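UDP-N-acetylglucosamine 2-epimerase (Methanocaldococcus jannaschii, PDB 4NES) catalyses the reversible epimerization at C-2 of UDP-N-acetylglucosamine to UDP-N-acetylmannosamine, probably supplying the activated donor of ManNAc residues. Local coordinates at residues 55-60 against 83-88; 115-120 against 167-172; 186-191 against 270-275. All blocks are in the same frame, centred on the assembly; numbering follows the deposited sequence.

Interaction 1: residues 55-60 against 83-88; sequences NPKYNL and LKEKPD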
loop_
_atom_site.group_PDB
_atom_site.type_symbol
_atom_site.label_atom_id
_atom_site.label_comp_id
_atom_site.label_asym_id
_atom_site.label_seq_id
_atom_site.Cartn_x
_atom_site.Cartn_y
_atom_site.Cartn_z
ATOM N N ASN A 55 -25.470 -11.798 -10.112
ATOM C CA ASN A 55 -24.936 -10.629 -10.793
ATOM C C ASN A 55 -24.379 -9.636 -9.789
ATOM O O ASN A 55 -24.982 -9.398 -8.740
ATOM C CB ASN A 55 -26.023 -9.929 -11.607
ATOM C CG ASN A 55 -26.733 -10.859 -12.559
ATOM O OD1 ASN A 55 -26.114 -11.716 -13.189
ATOM N ND2 ASN A 55 -28.047 -10.695 -12.671
ATOM N N PRO A 56 -23.219 -9.052 -10.107
ATOM C CA PRO A 56 -22.724 -7.953 -9.280
ATOM C C PRO A 56 -23.739 -6.814 -9.213
ATOM O O PRO A 56 -24.451 -6.555 -10.190
ATOM C CB PRO A 56 -21.486 -7.486 -10.042
ATOM C CG PRO A 56 -20.994 -8.711 -10.741
ATOM C CD PRO A 56 -22.258 -9.432 -11.160
ATOM N N LYS A 57 -23.809 -6.145 -8.068
ATOM C CA LYS A 57 -24.649 -4.962 -7.942
ATOM C C LYS A 57 -24.015 -3.774 -8.663
ATOM O O LYS A 57 -24.719 -2.917 -9.207
ATOM C CB LYS A 57 -24.886 -4.627 -6.468
ATOM C CG LYS A 57 -25.869 -3.491 -6.257
ATOM C CD LYS A 57 -26.197 -3.302 -4.793
ATOM C CE LYS A 57 -27.114 -2.105 -4.608
ATOM N NZ LYS A 57 -27.649 -2.028 -3.216
ATOM N N TYR A 58 -22.682 -3.731 -8.665
ATOM C CA TYR A 58 -21.940 -2.666 -9.329
ATOM C C TYR A 58 -20.918 -3.252 -10.281
ATOM O O TYR A 58 -20.209 -4.200 -9.936
ATOM C CB TYR A 58 -21.218 -1.770 -8.311
ATOM C CG TYR A 58 -22.166 -0.950 -7.483
ATOM C CD1 TYR A 58 -22.617 0.277 -7.939
ATOM C CD2 TYR A 58 -22.624 -1.406 -6.256
ATOM C CE1 TYR A 58 -23.502 1.037 -7.195
ATOM C CE2 TYR A 58 -23.515 -0.651 -5.503
ATOM C CZ TYR A 58 -23.947 0.568 -5.980
ATOM O OH TYR A 58 -24.831 1.330 -5.243
ATOM N N ASN A 59 -20.864 -2.686 -11.482
ATOM C CA ASN A 59 -19.817 -2.979 -12.452
ATOM C C ASN A 59 -19.103 -1.677 -12.771
ATOM O O ASN A 59 -19.716 -0.732 -13.280
ATOM C CB ASN A 59 -20.424 -3.568 -13.722
ATOM C CG ASN A 59 -21.000 -4.939 -13.502
ATOM O OD1 ASN A 59 -20.271 -5.932 -13.449
ATOM N ND2 ASN A 59 -22.325 -5.012 -13.388
ATOM N N LEU A 60 -17.816 -1.607 -12.454
ATOM C CA LEU A 60 -17.085 -0.348 -12.576
ATOM C C LEU A 60 -16.448 -0.160 -13.957
ATOM O O LEU A 60 -16.051 0.950 -14.315
ATOM C CB LEU A 60 -16.027 -0.235 -11.473
ATOM C CG LEU A 60 -16.554 -0.484 -10.059
ATOM C CD1 LEU A 60 -15.474 -0.235 -9.026
ATOM C CD2 LEU A 60 -17.775 0.373 -9.769
ATOM N N LEU A 83 -18.659 5.040 -0.511
ATOM C CA LEU A 83 -19.242 6.226 0.121
ATOM C C LEU A 83 -20.769 6.200 0.106
ATOM O O LEU A 83 -21.413 6.736 1.013
ATOM C CB LEU A 83 -18.741 7.499 -0.561
ATOM C CG LEU A 83 -17.318 7.918 -0.193
ATOM C CD1 LEU A 83 -16.849 9.062 -1.078
ATOM C CD2 LEU A 83 -17.233 8.310 1.274
ATOM N N LYS A 84 -21.343 5.590 -0.926
ATOM C CA LYS A 84 -22.788 5.487 -1.043
ATOM C C LYS A 84 -23.337 4.346 -0.204
ATOM O O LYS A 84 -24.293 4.530 0.554
ATOM C CB LYS A 84 -23.191 5.282 -2.497
ATOM C CG LYS A 84 -24.658 4.953 -2.657
ATOM C CD LYS A 84 -24.996 4.644 -4.100
ATOM C CE LYS A 84 -26.483 4.422 -4.270
ATOM N NZ LYS A 84 -26.842 4.232 -5.697
ATOM N N GLU A 85 -22.725 3.173 -0.333
ATOM C CA GLU A 85 -23.255 1.956 0.276
ATOM C C GLU A 85 -22.845 1.751 1.726
ATOM O O GLU A 85 -23.551 1.091 2.487
ATOM C CB GLU A 85 -22.887 0.727 -0.570
ATOM C CG GLU A 85 -23.520 0.723 -1.955
ATOM C CD GLU A 85 -25.048 0.661 -1.933
ATOM O OE1 GLU A 85 -25.640 0.368 -0.870
ATOM O OE2 GLU A 85 -25.657 0.903 -2.994
ATOM N N LYS A 86 -21.706 2.316 2.111
ATOM C CA LYS A 86 -21.231 2.238 3.492
ATOM C C LYS A 86 -21.298 0.852 4.148
ATOM O O LYS A 86 -21.912 0.689 5.203
ATOM C CB LYS A 86 -21.942 3.290 4.352
ATOM C CG LYS A 86 -21.753 4.712 3.820
ATOM C CD LYS A 86 -22.378 5.752 4.742
ATOM C CE LYS A 86 -23.868 5.524 4.932
ATOM N NZ LYS A 86 -24.660 5.744 3.689
ATOM N N PRO A 87 -20.659 -0.158 3.534
ATOM C CA PRO A 87 -20.608 -1.453 4.218
ATOM C C PRO A 87 -19.712 -1.322 5.433
ATOM O O PRO A 87 -18.927 -0.366 5.509
ATOM C CB PRO A 87 -19.941 -2.368 3.182
ATOM C CG PRO A 87 -19.060 -1.445 2.401
ATOM C CD PRO A 87 -19.841 -0.147 2.304
ATOM N N ASP A 88 -19.789 -2.241 6.382
ATOM C CA ASP A 88 -18.811 -2.150 7.458
ATOM C C ASP A 88 -17.706 -3.201 7.358
ATOM O O ASP A 88 -16.768 -3.183 8.146
ATOM C CB ASP A 88 -19.453 -2.114 8.842
ATOM C CG ASP A 88 -20.395 -3.260 9.077
ATOM O OD1 ASP A 88 -20.310 -4.272 8.364
ATOM O OD2 ASP A 88 -21.233 -3.147 9.992
HETATM O O HOH W 1 -25.728 -2.621 -1.308
HETATM O O HOH W 2 -28.591 0.976 -3.996
#
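Y58 and E85 form the tight half of this small surface contact. The phenol OH of Y58 donates to E85 OE2; the modelled OH to OE2 separation of 2.4 Å is very short, and its exact value is doubtful. OE2 arrives at the edge of the ring, in its plane, while the plane of the carboxylate is turned 59° from that of the ring. E85 reaches this position by folding back at chi2 (-63°), which also lays its CG near Y58 CE2, 3.8 Å away. The extended chain of K84 passes alongside the hydroxyl, its CD 3.5 Å from Y58 OH, so aliphatic carbon flanks the hydrogen bond. The side toward K57 is looser and bridged by water. K57, stretched out with CG anti to its own backbone nitrogen (chi1 -174°), meets E85 from the opposite direction in a salt bridge, K57 NZ to E85 OE2, of 3.6 Å. Water 1 links K57 NZ to E85 OE1, and water 2 links K57 NZ to E85 OE2, each bridge having one weak leg. E85 has a second cationic partner, K2, whose NZ bridges to OE1, and the carboxylate is probably stabilised as an anion by both lysines. Further down, the Y58 side chain rests on V81 of helix 67-85. E85 is the last helical residue; K86, with positive phi, ends the helix before strand 89-93. Edge strand 58-59, helix 67-85 and strand 89-93 make a parallel beta-alpha-beta crossover that skips strands 30-34 and 3-7, as in the Rossmann-like domains of GT-B enzymes.

Interaction 2: residues 115-120 against 167-172; sequences HVEAGL and VGNTIV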
loop_
_atom_site.group_PDB
_atom_site.type_symbol
_atom_site.label_atom_id
_atom_site.label_comp_id
_atom_site.label_asym_id
_atom_site.label_seq_id
_atom_site.Cartn_x
_atom_site.Cartn_y
_atom_site.Cartn_z
ATOM N N HIS A 115 -9.101 -9.955 4.256
ATOM C CA HIS A 115 -8.278 -10.440 3.161
ATOM C C HIS A 115 -8.255 -11.958 3.146
ATOM O O HIS A 115 -7.697 -12.597 4.046
ATOM C CB HIS A 115 -6.851 -9.900 3.281
ATOM C CG HIS A 115 -6.009 -10.179 2.085
ATOM N ND1 HIS A 115 -4.627 -10.194 2.140
ATOM C CD2 HIS A 115 -6.330 -10.426 0.792
ATOM C CE1 HIS A 115 -4.143 -10.454 0.942
ATOM N NE2 HIS A 115 -5.159 -10.604 0.102
ATOM N N VAL A 116 -8.854 -12.519 2.102
ATOM C CA VAL A 116 -8.892 -13.958 1.902
ATOM C C VAL A 116 -7.631 -14.358 1.146
ATOM O O VAL A 116 -7.297 -13.743 0.132
ATOM C CB VAL A 116 -10.150 -14.347 1.110
ATOM C CG1 VAL A 116 -10.207 -15.859 0.856
ATOM C CG2 VAL A 116 -11.405 -13.881 1.842
ATOM N N GLU A 117 -6.925 -15.359 1.665
ATOM C CA GLU A 117 -5.631 -15.820 1.141
ATOM C C GLU A 117 -4.531 -14.814 1.495
ATOM O O GLU A 117 -3.807 -14.301 0.635
ATOM C CB GLU A 117 -5.684 -16.143 -0.358
ATOM C CG GLU A 117 -4.558 -17.045 -0.835
ATOM C CD GLU A 117 -4.569 -17.224 -2.338
ATOM O OE1 GLU A 117 -4.165 -16.290 -3.073
ATOM O OE2 GLU A 117 -4.994 -18.306 -2.783
ATOM N N ALA A 118 -4.415 -14.558 2.793
ATOM C CA ALA A 118 -3.469 -13.616 3.356
ATOM C C ALA A 118 -2.156 -14.311 3.711
ATOM O O ALA A 118 -2.143 -15.468 4.086
ATOM C CB ALA A 118 -4.086 -12.990 4.600
ATOM N N GLY A 119 -1.051 -13.584 3.601
ATOM C CA GLY A 119 0.209 -14.047 4.143
ATOM C C GLY A 119 1.082 -14.851 3.203
ATOM O O GLY A 119 2.179 -15.258 3.579
ATOM N N LEU A 120 0.608 -15.116 1.990
ATOM C CA LEU A 120 1.442 -15.825 1.022
ATOM C C LEU A 120 2.620 -14.926 0.635
ATOM O O LEU A 120 2.452 -13.716 0.438
ATOM C CB LEU A 120 0.647 -16.214 -0.221
ATOM C CG LEU A 120 -0.340 -17.378 -0.115
ATOM C CD1 LEU A 120 -1.427 -17.115 0.889
ATOM C CD2 LEU A 120 -0.947 -17.654 -1.486
ATOM N N VAL A 167 -7.334 -20.709 8.114
ATOM C CA VAL A 167 -8.628 -21.291 7.763
ATOM C C VAL A 167 -8.574 -22.275 6.599
ATOM O O VAL A 167 -9.594 -22.864 6.239
ATOM C CB VAL A 167 -9.679 -20.201 7.425
ATOM C CG1 VAL A 167 -9.961 -19.299 8.628
ATOM C CG2 VAL A 167 -9.245 -19.369 6.211
ATOM N N GLY A 168 -7.387 -22.477 6.030
ATOM C CA GLY A 168 -7.233 -23.255 4.813
ATOM C C GLY A 168 -7.447 -22.359 3.611
ATOM O O GLY A 168 -7.762 -21.179 3.758
ATOM N N ASN A 169 -7.259 -22.914 2.417
ATOM C CA ASN A 169 -7.500 -22.162 1.196
ATOM C C ASN A 169 -8.848 -22.535 0.605
ATOM O O ASN A 169 -9.141 -23.721 0.436
ATOM C CB ASN A 169 -6.367 -22.391 0.185
ATOM C CG ASN A 169 -6.338 -21.338 -0.911
ATOM O OD1 ASN A 169 -7.342 -21.062 -1.566
ATOM N ND2 ASN A 169 -5.179 -20.706 -1.089
ATOM N N THR A 170 -9.668 -21.527 0.294
ATOM C CA THR A 170 -10.981 -21.772 -0.324
ATOM C C THR A 170 -10.909 -22.524 -1.661
ATOM O O THR A 170 -11.929 -23.049 -2.133
ATOM C CB THR A 170 -11.776 -20.474 -0.554
ATOM O OG1 THR A 170 -11.039 -19.621 -1.435
ATOM C CG2 THR A 170 -12.049 -19.739 0.759
ATOM N N ILE A 171 -9.737 -22.581 -2.288
ATOM C CA ILE A 171 -9.617 -23.344 -3.519
ATOM C C ILE A 171 -9.885 -24.829 -3.270
ATOM O O ILE A 171 -10.366 -25.532 -4.171
ATOM C CB ILE A 171 -8.250 -23.131 -4.206
ATOM C CG1 ILE A 171 -8.318 -23.571 -5.663
ATOM C CG2 ILE A 171 -7.131 -23.844 -3.451
ATOM C CD1 ILE A 171 -9.298 -22.771 -6.478
ATOM N N VAL A 172 -9.622 -25.317 -2.055
ATOM C CA VAL A 172 -9.992 -26.694 -1.730
ATOM C C VAL A 172 -11.507 -26.858 -1.796
ATOM O O VAL A 172 -11.996 -27.790 -2.431
ATOM C CB VAL A 172 -9.474 -27.148 -0.347
ATOM C CG1 VAL A 172 -9.851 -28.614 -0.090
ATOM C CG2 VAL A 172 -7.981 -26.980 -0.263
#
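E117 and N169 meet through a single hydrogen bond, N169 ND2 to E117 OE2, of 2.9 Å. The bond is nearly straight, with an N-H...O angle of 168°, and OE2 lies in the plane of the amide. On the carboxylate, by contrast, the donor comes from the anti side, slightly out of plane, and the two flat groups are turned 61° against each other. E117 takes a backbone conformation of positive phi just after strand 112-116, and its chain runs extended from there, bringing OE2 to the amide. N169 swings its CG anti to the backbone nitrogen (chi1 -163°), a rotation that lets one amide serve two partners: ND2 faces E117, while OD1 accepts from the backbone N of I171 at 2.9 Å. N169 is thus the N-cap of helix 170-183, and V172 N bonds to its carbonyl O as well, over 3.0 Å. With an alanine here, I171 N would probably lose its capping acceptor and E117 OE2 one of its donors, leaving that oxygen held mainly by K15. Beside this polar pair, V116 CG1 touches T170 CG2 at 4.3 Å, a light methyl contact, while T170 OG1 bonds to the backbone O of K15. The main partner of E117 OE2 is the salt-bridged K15 NZ. The E117 side chain lies about 7 Å from bound UDP and about 11 Å from that of H207, probably an active-site residue. The contact joins the C-terminal end of strand 112-116 to the start of helix 170-183, beside helix 10-23, with E293 of helix 289-298 touching both E117 and N169.

Interaction 3: residues 186-191 against 270-275; sequences ENVRAF and GYLEFL. With UDP (uridine-5'-diphosphate), chain C.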
loop_
_atom_site.group_PDB
_atom_site.type_symbol
_atom_site.label_atom_id
_atom_site.label_comp_id
_atom_site.label_asym_id
_atom_site.label_seq_id
_atom_site.Cartn_x
_atom_site.Cartn_y
_atom_site.Cartn_z
ATOM N N GLU A 186 -22.662 -34.104 -18.711
ATOM C CA GLU A 186 -22.405 -34.638 -20.048
ATOM C C GLU A 186 -21.771 -33.632 -20.997
ATOM O O GLU A 186 -20.890 -33.994 -21.765
ATOM C CB GLU A 186 -23.683 -35.227 -20.656
ATOM C CG GLU A 186 -23.430 -36.028 -21.942
ATOM C CD GLU A 186 -24.708 -36.510 -22.596
ATOM O OE1 GLU A 186 -25.534 -37.125 -21.897
ATOM O OE2 GLU A 186 -24.882 -36.270 -23.810
ATOM N N ASN A 187 -22.201 -32.372 -20.939
ATOM C CA ASN A 187 -21.587 -31.337 -21.762
ATOM C C ASN A 187 -20.099 -31.146 -21.437
ATOM O O ASN A 187 -19.282 -30.966 -22.341
ATOM C CB ASN A 187 -22.337 -30.001 -21.628
ATOM C CG ASN A 187 -23.663 -29.985 -22.388
ATOM O OD1 ASN A 187 -24.048 -30.970 -23.003
ATOM N ND2 ASN A 187 -24.352 -28.848 -22.358
ATOM N N VAL A 188 -19.746 -31.189 -20.156
ATOM C CA VAL A 188 -18.340 -31.060 -19.762
ATOM C C VAL A 188 -17.523 -32.238 -20.284
ATOM O O VAL A 188 -16.433 -32.059 -20.830
ATOM C CB VAL A 188 -18.189 -30.924 -18.236
ATOM C CG1 VAL A 188 -16.720 -30.846 -17.853
ATOM C CG2 VAL A 188 -18.901 -29.671 -17.760
ATOM N N ARG A 189 -18.062 -33.446 -20.139
ATOM C CA ARG A 189 -17.395 -34.638 -20.647
ATOM C C ARG A 189 -17.207 -34.565 -22.160
ATOM O O ARG A 189 -16.163 -34.957 -22.684
ATOM C CB ARG A 189 -18.222 -35.874 -20.290
ATOM C CG ARG A 189 -17.663 -37.194 -20.787
ATOM C CD ARG A 189 -16.962 -37.952 -19.669
ATOM N NE ARG A 189 -15.525 -38.057 -19.891
ATOM C CZ ARG A 189 -14.674 -38.612 -19.033
ATOM N NH1 ARG A 189 -15.115 -39.113 -17.888
ATOM N NH2 ARG A 189 -13.381 -38.663 -19.317
ATOM N N ALA A 190 -18.215 -34.050 -22.858
ATOM C CA ALA A 190 -18.141 -33.908 -24.310
ATOM C C ALA A 190 -17.053 -32.916 -24.727
ATOM O O ALA A 190 -16.312 -33.166 -25.685
ATOM C CB ALA A 190 -19.504 -33.517 -24.877
ATOM N N PHE A 191 -16.941 -31.804 -24.008
ATOM C CA PHE A 191 -15.863 -30.861 -24.264
ATOM C C PHE A 191 -14.519 -31.555 -24.099
ATOM O O PHE A 191 -13.645 -31.463 -24.970
ATOM C CB PHE A 191 -15.920 -29.679 -23.294
ATOM C CG PHE A 191 -14.577 -29.011 -23.095
ATOM C CD1 PHE A 191 -14.138 -28.043 -23.981
ATOM C CD2 PHE A 191 -13.746 -29.376 -22.037
ATOM C CE1 PHE A 191 -12.902 -27.433 -23.810
ATOM C CE2 PHE A 191 -12.504 -28.786 -21.872
ATOM C CZ PHE A 191 -12.087 -27.814 -22.758
ATOM N N GLY A 270 -14.000 -22.728 -19.115
ATOM C CA GLY A 270 -14.674 -22.615 -17.830
ATOM C C GLY A 270 -14.023 -23.489 -16.772
ATOM O O GLY A 270 -13.192 -24.351 -17.083
ATOM N N TYR A 271 -14.391 -23.253 -15.517
ATOM C CA TYR A 271 -13.793 -23.974 -14.397
ATOM C C TYR A 271 -14.052 -25.481 -14.447
ATOM O O TYR A 271 -13.161 -26.283 -14.177
ATOM C CB TYR A 271 -14.303 -23.395 -13.083
ATOM C CG TYR A 271 -13.525 -23.837 -11.870
ATOM C CD1 TYR A 271 -12.145 -23.775 -11.853
ATOM C CD2 TYR A 271 -14.184 -24.298 -10.730
ATOM C CE1 TYR A 271 -11.428 -24.164 -10.737
ATOM C CE2 TYR A 271 -13.471 -24.689 -9.606
ATOM C CZ TYR A 271 -12.088 -24.620 -9.626
ATOM O OH TYR A 271 -11.366 -25.002 -8.516
ATOM N N LEU A 272 -15.271 -25.872 -14.797
ATOM C CA LEU A 272 -15.603 -27.293 -14.841
ATOM C C LEU A 272 -14.761 -28.012 -15.888
ATOM O O LEU A 272 -14.207 -29.096 -15.647
ATOM C CB LEU A 272 -17.092 -27.492 -15.133
ATOM C CG LEU A 272 -18.037 -26.850 -14.129
ATOM C CD1 LEU A 272 -19.478 -27.068 -14.583
ATOM C CD2 LEU A 272 -17.826 -27.424 -12.738
ATOM N N GLU A 273 -14.666 -27.392 -17.055
ATOM C CA GLU A 273 -13.853 -27.912 -18.135
ATOM C C GLU A 273 -12.379 -27.987 -17.727
ATOM O O GLU A 273 -11.700 -28.986 -17.982
ATOM C CB GLU A 273 -14.037 -27.032 -19.376
ATOM C CG GLU A 273 -15.420 -27.167 -20.030
ATOM C CD GLU A 273 -16.501 -26.362 -19.336
ATOM O OE1 GLU A 273 -16.185 -25.482 -18.503
ATOM O OE2 GLU A 273 -17.689 -26.612 -19.628
ATOM N N PHE A 274 -11.885 -26.932 -17.083
ATOM C CA PHE A 274 -10.475 -26.907 -16.721
ATOM C C PHE A 274 -10.136 -27.932 -15.642
ATOM O O PHE A 274 -9.074 -28.555 -15.689
ATOM C CB PHE A 274 -10.012 -25.505 -16.318
ATOM C CG PHE A 274 -8.529 -25.348 -16.388
ATOM C CD1 PHE A 274 -7.895 -25.299 -17.617
ATOM C CD2 PHE A 274 -7.760 -25.302 -15.234
ATOM C CE1 PHE A 274 -6.515 -25.185 -17.701
ATOM C CE2 PHE A 274 -6.378 -25.178 -15.317
ATOM C CZ PHE A 274 -5.766 -25.127 -16.555
ATOM N N LEU A 275 -11.028 -28.116 -14.671
ATOM C CA LEU A 275 -10.817 -29.138 -13.649
ATOM C C LEU A 275 -10.670 -30.514 -14.278
ATOM O O LEU A 275 -9.838 -31.311 -13.858
ATOM C CB LEU A 275 -11.983 -29.170 -12.661
ATOM C CG LEU A 275 -12.012 -28.051 -11.627
ATOM C CD1 LEU A 275 -13.329 -28.142 -10.870
ATOM C CD2 LEU A 275 -10.836 -28.161 -10.661
HETATM N N1 UDP C . -8.692 -21.774 -14.877
HETATM C C2 UDP C . -9.829 -21.988 -15.580
HETATM N N3 UDP C . -9.773 -22.114 -16.924
HETATM C C4 UDP C . -8.613 -22.030 -17.611
HETATM C C5 UDP C . -7.416 -21.806 -16.918
HETATM C C6 UDP C . -7.496 -21.671 -15.528
HETATM O O2 UDP C . -10.915 -22.072 -15.001
HETATM O O4 UDP C . -8.613 -22.158 -18.997
HETATM C "C1'" UDP C . -8.693 -21.581 -13.416
HETATM C "C2'" UDP C . -7.927 -22.490 -12.608
HETATM O "O2'" UDP C . -8.627 -23.699 -12.422
HETATM C "C3'" UDP C . -7.685 -21.723 -11.379
HETATM C "C4'" UDP C . -7.682 -20.336 -11.822
HETATM O "O4'" UDP C . -8.057 -20.327 -13.177
HETATM O "O3'" UDP C . -8.670 -21.893 -10.396
HETATM C "C5'" UDP C . -6.345 -19.682 -11.740
HETATM O "O5'" UDP C . -6.356 -18.390 -12.295
HETATM P PA UDP C . -5.093 -17.758 -13.014
HETATM O O1A UDP C . -5.589 -16.925 -14.177
HETATM O O2A UDP C . -4.160 -18.867 -13.450
HETATM O O3A UDP C . -4.401 -16.760 -12.007
HETATM P PB UDP C . -3.505 -16.928 -10.732
HETATM O O1B UDP C . -4.015 -18.086 -9.886
HETATM O O2B UDP C . -2.075 -17.125 -11.166
HETATM O O3B UDP C . -3.678 -15.602 -10.046
HETATM O O HOH W 3 -18.654 -27.889 -21.433
#
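V188 and E273 mark the closest approach of the two backbones, their CA atoms 5.7 Å apart. The short axes of helix 186-191 and helix 271-275 cross at -53° and pass within 9.4 Å, with G270 as the N-cap of the second helix. The side chains fill this crossing without direct polar bonds. V188 points its two methyls at the other helix: CG2 touches L272 CB at 3.9 Å and also neighbours the E273 carboxylate, whereas CG1 leans on the L272 carbonyl. The ring of F191 is roofed by the aliphatic part of E273. E273 CG lies 3.8 Å from the centroid of the F191 ring, 26° off the normal, a CH-pi contact displaced toward the rim, and E273 CB comes to 3.4 Å from F191 CE2. A bend at chi2 (80°) carries the E273 carboxylate away from the ring; a water modelled between it and the backbone O of N187 makes only a doubtful bridge. E273 OE1 lies close to the like-charged E50 OE2, which is likely to favour a proton on one of the two. From the same helix, 271-280, F274 and Y271 project to UDP, and with G270 they line its pocket in the GT-B-type domain of the six-stranded sheet. Uracil covers one face of the F274 ring, with F274 CD1 3.3 Å from UDP C4, and the edge of Y271 meets the ribose, Y271 CE1 being 3.3 Å from UDP O2'. Y271 OH is bonded to E294 and T175. Helix 271-280 is therefore wedged between helix 186-195 and the nucleotide, its L275 packed on helix 170-183 and its F274 backed by L203 and T205 of strand 201-205.

How the interactions relate
From the N terminus the three contacts come in series, none nesting in or crossing another. Interaction 1 closes first, around a loop that is mostly helix 67-85, at the edge of the seven-stranded sheet. Interaction 2 spans 46 residues, from strand 112-116 in that same sheet to the start of helix 170-183. That helix is followed in the chain by helix 186-195, where interaction 3 opens; its 78-residue loop passes through strands of the second sheet before returning at 270-275. Interactions 2 and 3 touch: I171 CD1 lies 3.7 Å from Y271 OH, packing helix 170-183 against helix 271-280 close to UDP. Interaction 1 stands apart, its centre 32 Å from that of interaction 3.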